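Local coordinates for protein (glutathione s-transferase) (Zea mays, PDB 1BYE) that conjugates glutathione to electrophilic compounds and probably detoxifies herbicides such as atrazine in maize, at residues 1-6 with 55-60; 10-15 with 168-173; 48-53 with 61-66. All blocks are in the same frame, centred on the assembly; numbering follows the deposited sequence.

How the contacts relate
Starting at the N terminus, strand 3-5 pairs with strand 57-59 in contact 1, which closes a loop of 48 residues inside the thioredoxin-like domain. Contact 2 begins within that loop, at the turn into helix 14-23, and crosses contact 1 to reach helix 168-176 of the helical domain. Contact 3 also crosses contact 1: it joins the approach to strand 57-59 with the segment after it, and lies nested inside the long loop of contact 2. Contacts 1 and 3 share one sheet through the Leu57 to Leu64 backbone bond, while Leu14 packs on Leu5 between contacts 1 and 2. All three touch the atrazine glutathione conjugate.

Contact 1 (1-6 with 55-60); sequences APMKLY and PALQDG. With ATA (atrazine glutathione conjugate), chain E.
Lys4 and Gln58 form the central pair of two antiparallel strands, exchanging two backbone hydrogen bonds: Lys4 N to Gln58 O at 2.9 Å and Gln58 N to Lys4 O at 2.7 Å. The next pair, Leu5 with Leu57, is non-hydrogen-bonded, and contact there passes to the side chains, with Leu57 CD1 4.0 Å from Leu5 CB. Tyr6 N continues the pairing with a hydrogen bond to Ala56 O at 3.3 Å. The same oxygen lies in the plane of the Tyr6 ring at its edge, beside CD2. Tyr6 CG is anti to its own carbonyl carbon (chi1 -64°), which carries the ring along the strand pair until CE2 comes 4.0 Å from Gln58 CB, the ring and the glutamine amide being steeply inclined. Pro55, preceded by the cis peptide bond characteristic of the thioredoxin fold, stands beside Leu5, its CB 4.2 Å from Leu5 CD1. Its CD faces O1' of the bound atrazine glutathione conjugate, and the strand pair therefore ends against the glutathione part of the pocket.

Outside this shell, the polar end of Asp59 forms a salt bridge with Lys77, and the Tyr6 ring takes part in a cation-pi contact with Arg48. Strand 3-5 has strand 28-29 as its parallel neighbour on the other edge. The face bearing Leu5 and Leu57 is covered by helix 14-23, through Cys17 and Ala18, and by helix 67-78, through Tyr73.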
loop_
_atom_site.group_PDB
_atom_site.type_symbol
_atom_site.label_atom_id
_atom_site.label_comp_id
_atom_site.label_asym_id
_atom_site.label_seq_id
_atom_site.Cartn_x
_atom_site.Cartn_y
_atom_site.Cartn_z
ATOM N N ALA A 1 -28.808 9.489 0.579
ATOM C CA ALA A 1 -27.603 10.349 0.418
ATOM C C ALA A 1 -26.318 9.825 1.054
ATOM O O ALA A 1 -25.261 9.835 0.405
ATOM C CB ALA A 1 -27.885 11.767 0.912
ATOM N N PRO A 2 -26.332 9.381 2.308
ATOM C CA PRO A 2 -25.220 9.585 3.227
ATOM C C PRO A 2 -24.178 8.485 3.300
ATOM O O PRO A 2 -24.539 7.300 3.328
ATOM C CB PRO A 2 -25.979 9.765 4.550
ATOM C CG PRO A 2 -27.200 8.917 4.427
ATOM C CD PRO A 2 -27.569 8.890 2.972
ATOM N N MET A 3 -22.877 8.773 3.417
ATOM C CA MET A 3 -21.865 7.706 3.523
ATOM C C MET A 3 -21.588 7.205 4.940
ATOM O O MET A 3 -21.426 7.905 5.951
ATOM C CB MET A 3 -20.547 8.051 2.817
ATOM C CG MET A 3 -20.406 7.484 1.410
ATOM S SD MET A 3 -19.621 8.579 0.207
ATOM C CE MET A 3 -18.356 9.433 1.105
ATOM N N LYS A 4 -21.539 5.871 5.020
ATOM C CA LYS A 4 -21.200 5.185 6.283
ATOM C C LYS A 4 -19.767 4.679 6.462
ATOM O O LYS A 4 -19.289 3.773 5.771
ATOM C CB LYS A 4 -22.185 4.008 6.346
ATOM C CG LYS A 4 -23.436 4.200 7.169
ATOM C CD LYS A 4 -24.594 3.394 6.587
ATOM C CE LYS A 4 -25.900 4.157 6.665
ATOM N NZ LYS A 4 -26.165 4.973 5.439
ATOM N N LEU A 5 -18.944 5.300 7.300
ATOM C CA LEU A 5 -17.624 4.845 7.735
ATOM C C LEU A 5 -17.587 4.033 9.035
ATOM O O LEU A 5 -17.610 4.640 10.118
ATOM C CB LEU A 5 -16.743 6.095 7.986
ATOM C CG LEU A 5 -15.278 5.779 8.295
ATOM C CD1 LEU A 5 -14.661 5.155 7.037
ATOM C CD2 LEU A 5 -14.512 7.005 8.752
ATOM N N TYR A 6 -17.543 2.704 8.987
ATOM C CA TYR A 6 -17.443 1.877 10.181
ATOM C C TYR A 6 -16.076 1.900 10.860
ATOM O O TYR A 6 -15.024 2.158 10.251
ATOM C CB TYR A 6 -17.765 0.418 9.739
ATOM C CG TYR A 6 -19.201 0.344 9.244
ATOM C CD1 TYR A 6 -20.221 0.147 10.162
ATOM C CD2 TYR A 6 -19.529 0.547 7.913
ATOM C CE1 TYR A 6 -21.540 0.171 9.763
ATOM C CE2 TYR A 6 -20.857 0.557 7.500
ATOM C CZ TYR A 6 -21.854 0.354 8.429
ATOM O OH TYR A 6 -23.176 0.334 8.066
ATOM N N PRO A 55 -11.256 -0.058 8.577
ATOM C CA PRO A 55 -12.574 0.472 8.214
ATOM C C PRO A 55 -13.275 -0.416 7.205
ATOM O O PRO A 55 -12.641 -1.306 6.641
ATOM C CB PRO A 55 -12.193 1.842 7.658
ATOM C CG PRO A 55 -10.963 1.451 6.893
ATOM C CD PRO A 55 -10.169 0.767 8.001
ATOM N N ALA A 56 -14.607 -0.368 7.071
ATOM C CA ALA A 56 -15.203 -0.411 5.725
ATOM C C ALA A 56 -16.087 0.787 5.438
ATOM O O ALA A 56 -16.988 0.974 6.276
ATOM C CB ALA A 56 -16.029 -1.685 5.634
ATOM N N LEU A 57 -16.025 1.550 4.353
ATOM C CA LEU A 57 -17.135 2.389 3.902
ATOM C C LEU A 57 -18.304 1.577 3.324
ATOM O O LEU A 57 -18.194 0.750 2.430
ATOM C CB LEU A 57 -16.838 3.412 2.850
ATOM C CG LEU A 57 -17.341 4.833 2.795
ATOM C CD1 LEU A 57 -17.270 5.678 4.060
ATOM C CD2 LEU A 57 -16.534 5.592 1.716
ATOM N N GLN A 58 -19.488 2.089 3.705
ATOM C CA GLN A 58 -20.708 1.893 2.938
ATOM C C GLN A 58 -21.226 3.123 2.192
ATOM O O GLN A 58 -21.604 4.134 2.755
ATOM C CB GLN A 58 -21.935 1.516 3.729
ATOM C CG GLN A 58 -22.990 0.891 2.786
ATOM C CD GLN A 58 -24.106 0.510 3.767
ATOM O OE1 GLN A 58 -24.363 1.272 4.717
ATOM N NE2 GLN A 58 -24.598 -0.706 3.663
ATOM N N ASP A 59 -21.213 2.924 0.890
ATOM C CA ASP A 59 -21.830 3.939 0.038
ATOM C C ASP A 59 -22.765 3.182 -0.902
ATOM O O ASP A 59 -22.218 2.488 -1.756
ATOM C CB ASP A 59 -20.775 4.736 -0.693
ATOM C CG ASP A 59 -21.429 5.743 -1.611
ATOM O OD1 ASP A 59 -22.237 5.277 -2.440
ATOM O OD2 ASP A 59 -21.139 6.942 -1.494
ATOM N N GLY A 60 -24.059 3.506 -0.810
ATOM C CA GLY A 60 -24.957 2.923 -1.833
ATOM C C GLY A 60 -25.181 1.475 -1.385
ATOM O O GLY A 60 -25.365 1.323 -0.181
HETATM N "N'" ATA E . -4.727 -2.086 5.909
HETATM C "CA'" ATA E . -6.157 -2.328 6.267
HETATM C "CB'" ATA E . -6.287 -3.314 7.431
HETATM C "CG'" ATA E . -6.948 -2.696 8.667
HETATM C "CC'" ATA E . -6.830 -1.012 6.684
HETATM O "O1'" ATA E . -8.051 -1.045 6.932
HETATM O "O2'" ATA E . -6.138 0.022 6.656
HETATM C "C'" ATA E . -6.063 -2.858 9.899
HETATM O "O'" ATA E . -4.836 -2.769 9.713
HETATM N N5 ATA E . -5.244 -0.438 18.159
HETATM C C6 ATA E . -5.287 0.702 17.467
HETATM N N1 ATA E . -5.117 0.812 16.154
HETATM C C2 ATA E . -5.400 -0.328 15.486
HETATM N N3 ATA E . -5.752 -1.484 16.097
HETATM C C4 ATA E . -5.325 -1.532 17.376
HETATM N N ATA E . -6.548 -2.366 11.057
HETATM C CA ATA E . -5.718 -2.519 12.260
HETATM C C ATA E . -6.580 -2.880 13.479
HETATM O O ATA E . -6.474 -2.164 14.484
HETATM C CB ATA E . -4.931 -1.223 12.576
HETATM S SG ATA E . -5.749 -0.149 13.780
HETATM N N7 ATA E . -4.922 -2.799 18.073
HETATM N N11 ATA E . -5.663 1.915 18.240
HETATM C C12 ATA E . -5.574 1.588 19.704
HETATM C C13 ATA E . -6.131 2.751 20.549
HETATM C C8 ATA E . -5.179 -2.840 19.550
HETATM C C9 ATA E . -5.563 -1.455 20.108
HETATM C C10 ATA E . -6.201 -3.869 20.082
HETATM N ND ATA E . -7.688 -3.544 13.166
HETATM C CAD ATA E . -8.051 -4.752 13.883
HETATM C CD ATA E . -8.629 -5.835 12.989
HETATM O OD ATA E . -9.861 -6.061 13.032
HETATM O "OT'" ATA E . -7.827 -6.574 12.366
#

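Contact 2 (10-15 with 168-173); sequences MSWNLT and VSVTLC. With ATA (atrazine glutathione conjugate), chain E.
Ser169 OG lies between two oxygens of the 10-15 turn, Thr15 OG1 at 2.8 Å and Trp12 O, to which it donates a hydrogen bond; the modelled 2.5 Å from Ser169 OG to Trp12 O is very short and its exact value doubtful. Its place between them follows from a torsion that sets OG anti to Ser169 N (chi1 -163°), on the side of the helix that faces the 10-15 turn. This is the junction of the two glutathione transferase domains: the turn opens the first helix of the thioredoxin-like domain, and 168-173 belongs to a helix of the all-helical domain. Ser11 caps the incoming helix, its OG accepting from Leu14 N at 3.0 Å.

Trp12 fills the rest of the seam. Val170 CG1 approaches CD1 of the indole obliquely, and Cys173 SG makes an oblique sulfur-aromatic contact, 5.0 Å from the centroid of the five-membered ring. The triazine of the conjugate turns its N1 side to one face of the indole, N1 3.3 Å from Trp12 CZ3, with the ring tilted rather than stacked, while Trp12 NE1 is hydrogen-bonded to Asn110 OD1. An alanine here would keep the backbone oxygen for Ser169 but is likely to leave a gap between the triazine, Val170 and Cys173, and Asn110 without its indole partner. At the mouth of the turn, the ethylamino nitrogen N11 of the conjugate donates to Met10 O, 2.9 Å away and almost straight at 169°.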
loop_
_atom_site.group_PDB
_atom_site.type_symbol
_atom_site.label_atom_id
_atom_site.label_comp_id
_atom_site.label_asym_id
_atom_site.label_seq_id
_atom_site.Cartn_x
_atom_site.Cartn_y
_atom_site.Cartn_z
ATOM N N MET A 10 -10.238 5.149 17.352
ATOM C CA MET A 10 -8.959 4.929 18.012
ATOM C C MET A 10 -7.983 4.270 16.999
ATOM O O MET A 10 -6.761 4.385 17.204
ATOM C CB MET A 10 -8.992 4.045 19.267
ATOM C CG MET A 10 -9.019 2.583 18.886
ATOM S SD MET A 10 -9.280 1.447 20.258
ATOM C CE MET A 10 -10.237 0.293 19.247
ATOM N N SER A 11 -8.584 3.499 16.088
ATOM C CA SER A 11 -7.888 3.128 14.890
ATOM C C SER A 11 -7.458 4.344 14.097
ATOM O O SER A 11 -7.959 5.421 14.438
ATOM C CB SER A 11 -8.676 2.134 14.032
ATOM O OG SER A 11 -8.148 2.317 12.714
ATOM N N TRP A 12 -6.312 4.305 13.413
ATOM C CA TRP A 12 -5.706 5.514 12.833
ATOM C C TRP A 12 -5.709 5.198 11.331
ATOM O O TRP A 12 -5.465 6.115 10.569
ATOM C CB TRP A 12 -4.297 6.014 13.080
ATOM C CG TRP A 12 -3.231 4.962 13.199
ATOM C CD1 TRP A 12 -2.367 4.535 12.234
ATOM C CD2 TRP A 12 -2.947 4.180 14.370
ATOM N NE1 TRP A 12 -1.610 3.516 12.716
ATOM C CE2 TRP A 12 -1.921 3.288 14.025
ATOM C CE3 TRP A 12 -3.485 4.142 15.656
ATOM C CZ2 TRP A 12 -1.389 2.363 14.924
ATOM C CZ3 TRP A 12 -2.959 3.216 16.552
ATOM C CH2 TRP A 12 -1.929 2.348 16.172
ATOM N N ASN A 13 -6.115 3.950 11.073
ATOM C CA ASN A 13 -6.514 3.632 9.700
ATOM C C ASN A 13 -7.829 4.365 9.420
ATOM O O ASN A 13 -8.055 5.107 8.459
ATOM C CB ASN A 13 -6.649 2.133 9.562
ATOM C CG ASN A 13 -5.355 1.469 9.041
ATOM O OD1 ASN A 13 -4.502 2.232 8.570
ATOM N ND2 ASN A 13 -5.367 0.132 9.165
ATOM N N LEU A 14 -8.681 4.212 10.441
ATOM C CA LEU A 14 -10.049 4.654 10.354
ATOM C C LEU A 14 -10.014 6.174 10.351
ATOM O O LEU A 14 -10.660 6.815 9.516
ATOM C CB LEU A 14 -10.916 4.132 11.513
ATOM C CG LEU A 14 -12.130 5.116 11.450
ATOM C CD1 LEU A 14 -13.429 4.377 11.251
ATOM C CD2 LEU A 14 -12.141 6.090 12.591
ATOM N N THR A 15 -9.235 6.786 11.244
ATOM C CA THR A 15 -9.144 8.227 11.101
ATOM C C THR A 15 -8.440 8.648 9.819
ATOM O O THR A 15 -8.187 9.886 9.772
ATOM C CB THR A 15 -8.392 8.901 12.262
ATOM O OG1 THR A 15 -7.177 8.176 12.436
ATOM C CG2 THR A 15 -9.299 8.897 13.477
ATOM N N VAL A 168 -1.955 12.364 7.714
ATOM C CA VAL A 168 -2.324 13.398 8.692
ATOM C C VAL A 168 -2.633 12.706 10.015
ATOM O O VAL A 168 -2.309 13.036 11.142
ATOM C CB VAL A 168 -3.588 14.113 8.174
ATOM C CG1 VAL A 168 -4.175 15.019 9.239
ATOM C CG2 VAL A 168 -3.263 14.915 6.925
ATOM N N SER A 169 -3.387 11.645 9.829
ATOM C CA SER A 169 -3.819 10.644 10.782
ATOM C C SER A 169 -2.702 10.299 11.733
ATOM O O SER A 169 -2.864 10.629 12.908
ATOM C CB SER A 169 -4.298 9.459 9.930
ATOM O OG SER A 169 -5.094 8.551 10.615
ATOM N N VAL A 170 -1.599 9.742 11.235
ATOM C CA VAL A 170 -0.606 9.030 12.053
ATOM C C VAL A 170 0.357 10.047 12.658
ATOM O O VAL A 170 0.850 9.940 13.799
ATOM C CB VAL A 170 0.238 8.059 11.244
ATOM C CG1 VAL A 170 -0.575 6.875 10.755
ATOM C CG2 VAL A 170 0.874 8.774 10.029
ATOM N N THR A 171 0.528 11.125 11.843
ATOM C CA THR A 171 1.246 12.258 12.419
ATOM C C THR A 171 0.492 12.810 13.618
ATOM O O THR A 171 1.163 13.238 14.554
ATOM C CB THR A 171 1.569 13.381 11.441
ATOM O OG1 THR A 171 1.949 12.795 10.184
ATOM C CG2 THR A 171 2.553 14.350 12.100
ATOM N N LEU A 172 -0.831 12.633 13.685
ATOM C CA LEU A 172 -1.541 13.284 14.769
ATOM C C LEU A 172 -1.194 12.463 16.000
ATOM O O LEU A 172 -0.702 13.003 16.969
ATOM C CB LEU A 172 -3.058 13.284 14.568
ATOM C CG LEU A 172 -3.594 14.266 13.519
ATOM C CD1 LEU A 172 -4.885 13.718 12.944
ATOM C CD2 LEU A 172 -3.681 15.652 14.120
ATOM N N CYS A 173 -1.482 11.170 15.823
ATOM C CA CYS A 173 -1.196 10.141 16.837
ATOM C C CYS A 173 0.246 10.261 17.308
ATOM O O CYS A 173 0.604 10.426 18.474
ATOM C CB CYS A 173 -1.405 8.832 16.093
ATOM S SG CYS A 173 -3.089 8.151 16.073
HETATM N "N'" ATA E . -4.727 -2.086 5.909
HETATM C "CA'" ATA E . -6.157 -2.328 6.267
HETATM C "CB'" ATA E . -6.287 -3.314 7.431
HETATM C "CG'" ATA E . -6.948 -2.696 8.667
HETATM C "CC'" ATA E . -6.830 -1.012 6.684
HETATM O "O1'" ATA E . -8.051 -1.045 6.932
HETATM O "O2'" ATA E . -6.138 0.022 6.656
HETATM C "C'" ATA E . -6.063 -2.858 9.899
HETATM O "O'" ATA E . -4.836 -2.769 9.713
HETATM N N5 ATA E . -5.244 -0.438 18.159
HETATM C C6 ATA E . -5.287 0.702 17.467
HETATM N N1 ATA E . -5.117 0.812 16.154
HETATM C C2 ATA E . -5.400 -0.328 15.486
HETATM N N3 ATA E . -5.752 -1.484 16.097
HETATM C C4 ATA E . -5.325 -1.532 17.376
HETATM N N ATA E . -6.548 -2.366 11.057
HETATM C CA ATA E . -5.718 -2.519 12.260
HETATM C C ATA E . -6.580 -2.880 13.479
HETATM O O ATA E . -6.474 -2.164 14.484
HETATM C CB ATA E . -4.931 -1.223 12.576
HETATM S SG ATA E . -5.749 -0.149 13.780
HETATM N N7 ATA E . -4.922 -2.799 18.073
HETATM N N11 ATA E . -5.663 1.915 18.240
HETATM C C12 ATA E . -5.574 1.588 19.704
HETATM C C13 ATA E . -6.131 2.751 20.549
HETATM C C8 ATA E . -5.179 -2.840 19.550
HETATM C C9 ATA E . -5.563 -1.455 20.108
HETATM C C10 ATA E . -6.201 -3.869 20.082
HETATM N ND ATA E . -7.688 -3.544 13.166
HETATM C CAD ATA E . -8.051 -4.752 13.883
HETATM C CD ATA E . -8.629 -5.835 12.989
HETATM O OD ATA E . -9.861 -6.061 13.032
HETATM O "OT'" ATA E . -7.827 -6.574 12.366
#

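Contact 3 (48-53 with 61-66); sequences RNPFGQ and DLYLFE. With ATA (atrazine glutathione conjugate), chain E.
The Asn49 amide lies stacked over one face of the Phe65 ring, the two planes only 20° apart, with Asn49 OD1 3.6 Å above the ring and displaced toward its rim. On that same face Phe51 presents its edge in an offset edge-to-face pair, centroids of the two rings 5.9 Å apart and planes at 72°. Arg48 O lies at the Phe65 edge, in the plane of the ring. The arrangement belongs to the thioredoxin-like domain of the glutathione transferase fold, where the loop leading to the cis-proline packs on the outermost strand, 62-63, and the residues after it, forming part of the dimer interface.

Pro50 adds its CD to the ring at CE2, coming obliquely from the amide side, and also meets Tyr63 CE2 at 4.5 Å. The Phe65 side chain reaches this cluster because CG sits between the backbone N and carbonyl carbon (chi1 48°), directing the ring at the loop. No hydrogen bond joins the segments; the loop is instead braced from within by weak bonds, Phe51 N to Asn49 OD1 at 3.1 Å and Asn49 ND2 to Gln53 O at 2.9 Å, which would restrain the amide's rotation over the ring.

The second subunit completes the surroundings: its Val144, Val100 and Val96 pack on Pro50, Phe51 and Phe65, and Gln104 NE2 of that subunit is hydrogen-bonded to Glu66 OE2. With that oxygen engaged across the interface, the other branch of the carboxylate faces the glutathione site, where Gln53 CB also borders the glycine carboxylate of the conjugate. Glu66 OE1 lies 3.1 Å from N', the amino nitrogen of the gamma-glutamyl end.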
loop_
_atom_site.group_PDB
_atom_site.type_symbol
_atom_site.label_atom_id
_atom_site.label_comp_id
_atom_site.label_asym_id
_atom_site.label_seq_id
_atom_site.Cartn_x
_atom_site.Cartn_y
_atom_site.Cartn_z
ATOM N N ARG A 48 -19.431 -5.982 4.941
ATOM C CA ARG A 48 -18.707 -4.754 4.666
ATOM C C ARG A 48 -17.205 -4.905 4.528
ATOM O O ARG A 48 -16.582 -4.000 3.958
ATOM C CB ARG A 48 -18.947 -3.713 5.757
ATOM C CG ARG A 48 -20.389 -3.694 6.249
ATOM C CD ARG A 48 -20.356 -3.106 7.666
ATOM N NE ARG A 48 -21.643 -3.300 8.296
ATOM C CZ ARG A 48 -21.970 -3.122 9.556
ATOM N NH1 ARG A 48 -21.065 -2.743 10.436
ATOM N NH2 ARG A 48 -23.221 -3.379 9.904
ATOM N N ASN A 49 -16.647 -6.004 4.964
ATOM C CA ASN A 49 -15.254 -6.409 4.860
ATOM C C ASN A 49 -15.120 -7.878 5.285
ATOM O O ASN A 49 -15.308 -8.243 6.462
ATOM C CB ASN A 49 -14.402 -5.562 5.822
ATOM C CG ASN A 49 -12.923 -5.788 5.576
ATOM O OD1 ASN A 49 -12.535 -6.864 5.109
ATOM N ND2 ASN A 49 -12.140 -4.745 5.828
ATOM N N PRO A 50 -14.775 -8.765 4.355
ATOM C CA PRO A 50 -14.846 -10.205 4.605
ATOM C C PRO A 50 -13.734 -10.693 5.530
ATOM O O PRO A 50 -13.824 -11.715 6.237
ATOM C CB PRO A 50 -14.789 -10.831 3.231
ATOM C CG PRO A 50 -14.254 -9.778 2.325
ATOM C CD PRO A 50 -14.502 -8.438 2.949
ATOM N N PHE A 51 -12.643 -9.930 5.576
ATOM C CA PHE A 51 -11.575 -10.138 6.522
ATOM C C PHE A 51 -11.956 -9.985 7.980
ATOM O O PHE A 51 -11.655 -10.879 8.787
ATOM C CB PHE A 51 -10.417 -9.186 6.153
ATOM C CG PHE A 51 -9.940 -9.592 4.772
ATOM C CD1 PHE A 51 -9.654 -10.924 4.486
ATOM C CD2 PHE A 51 -9.833 -8.640 3.783
ATOM C CE1 PHE A 51 -9.246 -11.294 3.234
ATOM C CE2 PHE A 51 -9.452 -9.045 2.525
ATOM C CZ PHE A 51 -9.144 -10.358 2.238
ATOM N N GLY A 52 -12.626 -8.881 8.308
ATOM C CA GLY A 52 -13.032 -8.742 9.705
ATOM C C GLY A 52 -12.249 -7.560 10.263
ATOM O O GLY A 52 -11.749 -7.622 11.394
ATOM N N GLN A 53 -12.090 -6.515 9.405
ATOM C CA GLN A 53 -11.656 -5.261 10.021
ATOM C C GLN A 53 -12.121 -3.898 9.537
ATOM O O GLN A 53 -12.585 -3.616 8.456
ATOM C CB GLN A 53 -10.086 -5.232 9.990
ATOM C CG GLN A 53 -9.436 -6.309 9.208
ATOM C CD GLN A 53 -8.159 -6.357 8.489
ATOM O OE1 GLN A 53 -7.113 -6.338 9.136
ATOM N NE2 GLN A 53 -8.193 -6.497 7.161
ATOM N N ASP A 61 -25.043 0.506 -2.273
ATOM C CA ASP A 61 -24.963 -0.890 -1.820
ATOM C C ASP A 61 -23.549 -1.432 -2.086
ATOM O O ASP A 61 -23.185 -2.602 -1.931
ATOM C CB ASP A 61 -26.039 -1.766 -2.441
ATOM C CG ASP A 61 -25.978 -1.876 -3.949
ATOM O OD1 ASP A 61 -25.713 -0.856 -4.625
ATOM O OD2 ASP A 61 -26.204 -2.978 -4.499
ATOM N N LEU A 62 -22.704 -0.464 -2.423
ATOM C CA LEU A 62 -21.274 -0.655 -2.606
ATOM C C LEU A 62 -20.503 -0.623 -1.298
ATOM O O LEU A 62 -20.465 0.441 -0.656
ATOM C CB LEU A 62 -20.823 0.490 -3.545
ATOM C CG LEU A 62 -19.428 0.399 -4.124
ATOM C CD1 LEU A 62 -19.297 -0.898 -4.927
ATOM C CD2 LEU A 62 -19.082 1.572 -5.029
ATOM N N TYR A 63 -19.856 -1.716 -0.879
ATOM C CA TYR A 63 -18.832 -1.575 0.180
ATOM C C TYR A 63 -17.387 -1.568 -0.293
ATOM O O TYR A 63 -16.869 -2.181 -1.236
ATOM C CB TYR A 63 -19.130 -2.615 1.276
ATOM C CG TYR A 63 -18.880 -4.020 0.782
ATOM C CD1 TYR A 63 -19.776 -4.663 -0.063
ATOM C CD2 TYR A 63 -17.698 -4.676 1.099
ATOM C CE1 TYR A 63 -19.517 -5.939 -0.543
ATOM C CE2 TYR A 63 -17.435 -5.956 0.650
ATOM C CZ TYR A 63 -18.346 -6.575 -0.179
ATOM O OH TYR A 63 -18.096 -7.845 -0.641
ATOM N N LEU A 64 -16.621 -0.582 0.203
ATOM C CA LEU A 64 -15.159 -0.616 0.216
ATOM C C LEU A 64 -14.549 -0.995 1.562
ATOM O O LEU A 64 -15.169 -1.002 2.632
ATOM C CB LEU A 64 -14.674 0.749 -0.267
ATOM C CG LEU A 64 -15.364 1.308 -1.508
ATOM C CD1 LEU A 64 -14.681 2.604 -1.949
ATOM C CD2 LEU A 64 -15.377 0.327 -2.671
ATOM N N PHE A 65 -13.302 -1.441 1.554
ATOM C CA PHE A 65 -12.371 -1.412 2.661
ATOM C C PHE A 65 -10.924 -1.178 2.205
ATOM O O PHE A 65 -10.478 -1.040 1.055
ATOM C CB PHE A 65 -12.357 -2.736 3.458
ATOM C CG PHE A 65 -12.264 -3.952 2.585
ATOM C CD1 PHE A 65 -11.092 -4.326 1.980
ATOM C CD2 PHE A 65 -13.394 -4.721 2.341
ATOM C CE1 PHE A 65 -11.076 -5.400 1.100
ATOM C CE2 PHE A 65 -13.371 -5.791 1.464
ATOM C CZ PHE A 65 -12.219 -6.120 0.801
ATOM N N GLU A 66 -10.058 -1.326 3.214
ATOM C CA GLU A 66 -8.713 -0.827 3.118
ATOM C C GLU A 66 -8.676 0.693 3.046
ATOM O O GLU A 66 -9.057 1.284 2.029
ATOM C CB GLU A 66 -8.021 -1.350 1.846
ATOM C CG GLU A 66 -7.928 -2.866 1.678
ATOM C CD GLU A 66 -7.274 -3.442 2.914
ATOM O OE1 GLU A 66 -6.223 -2.834 3.241
ATOM O OE2 GLU A 66 -7.784 -4.402 3.507
HETATM N "N'" ATA E . -4.727 -2.086 5.909
HETATM C "CA'" ATA E . -6.157 -2.328 6.267
HETATM C "CB'" ATA E . -6.287 -3.314 7.431
HETATM C "CG'" ATA E . -6.948 -2.696 8.667
HETATM C "CC'" ATA E . -6.830 -1.012 6.684
HETATM O "O1'" ATA E . -8.051 -1.045 6.932
HETATM O "O2'" ATA E . -6.138 0.022 6.656
HETATM C "C'" ATA E . -6.063 -2.858 9.899
HETATM O "O'" ATA E . -4.836 -2.769 9.713
HETATM N N5 ATA E . -5.244 -0.438 18.159
HETATM C C6 ATA E . -5.287 0.702 17.467
HETATM N N1 ATA E . -5.117 0.812 16.154
HETATM C C2 ATA E . -5.400 -0.328 15.486
HETATM N N3 ATA E . -5.752 -1.484 16.097
HETATM C C4 ATA E . -5.325 -1.532 17.376
HETATM N N ATA E . -6.548 -2.366 11.057
HETATM C CA ATA E . -5.718 -2.519 12.260
HETATM C C ATA E . -6.580 -2.880 13.479
HETATM O O ATA E . -6.474 -2.164 14.484
HETATM C CB ATA E . -4.931 -1.223 12.576
HETATM S SG ATA E . -5.749 -0.149 13.780
HETATM N N7 ATA E . -4.922 -2.799 18.073
HETATM N N11 ATA E . -5.663 1.915 18.240
HETATM C C12 ATA E . -5.574 1.588 19.704
HETATM C C13 ATA E . -6.131 2.751 20.549
HETATM C C8 ATA E . -5.179 -2.840 19.550
HETATM C C9 ATA E . -5.563 -1.455 20.108
HETATM C C10 ATA E . -6.201 -3.869 20.082
HETATM N ND ATA E . -7.688 -3.544 13.166
HETATM C CAD ATA E . -8.051 -4.752 13.883
HETATM C CD ATA E . -8.629 -5.835 12.989
HETATM O OD ATA E . -9.861 -6.061 13.032
HETATM O "OT'" ATA E . -7.827 -6.574 12.366
#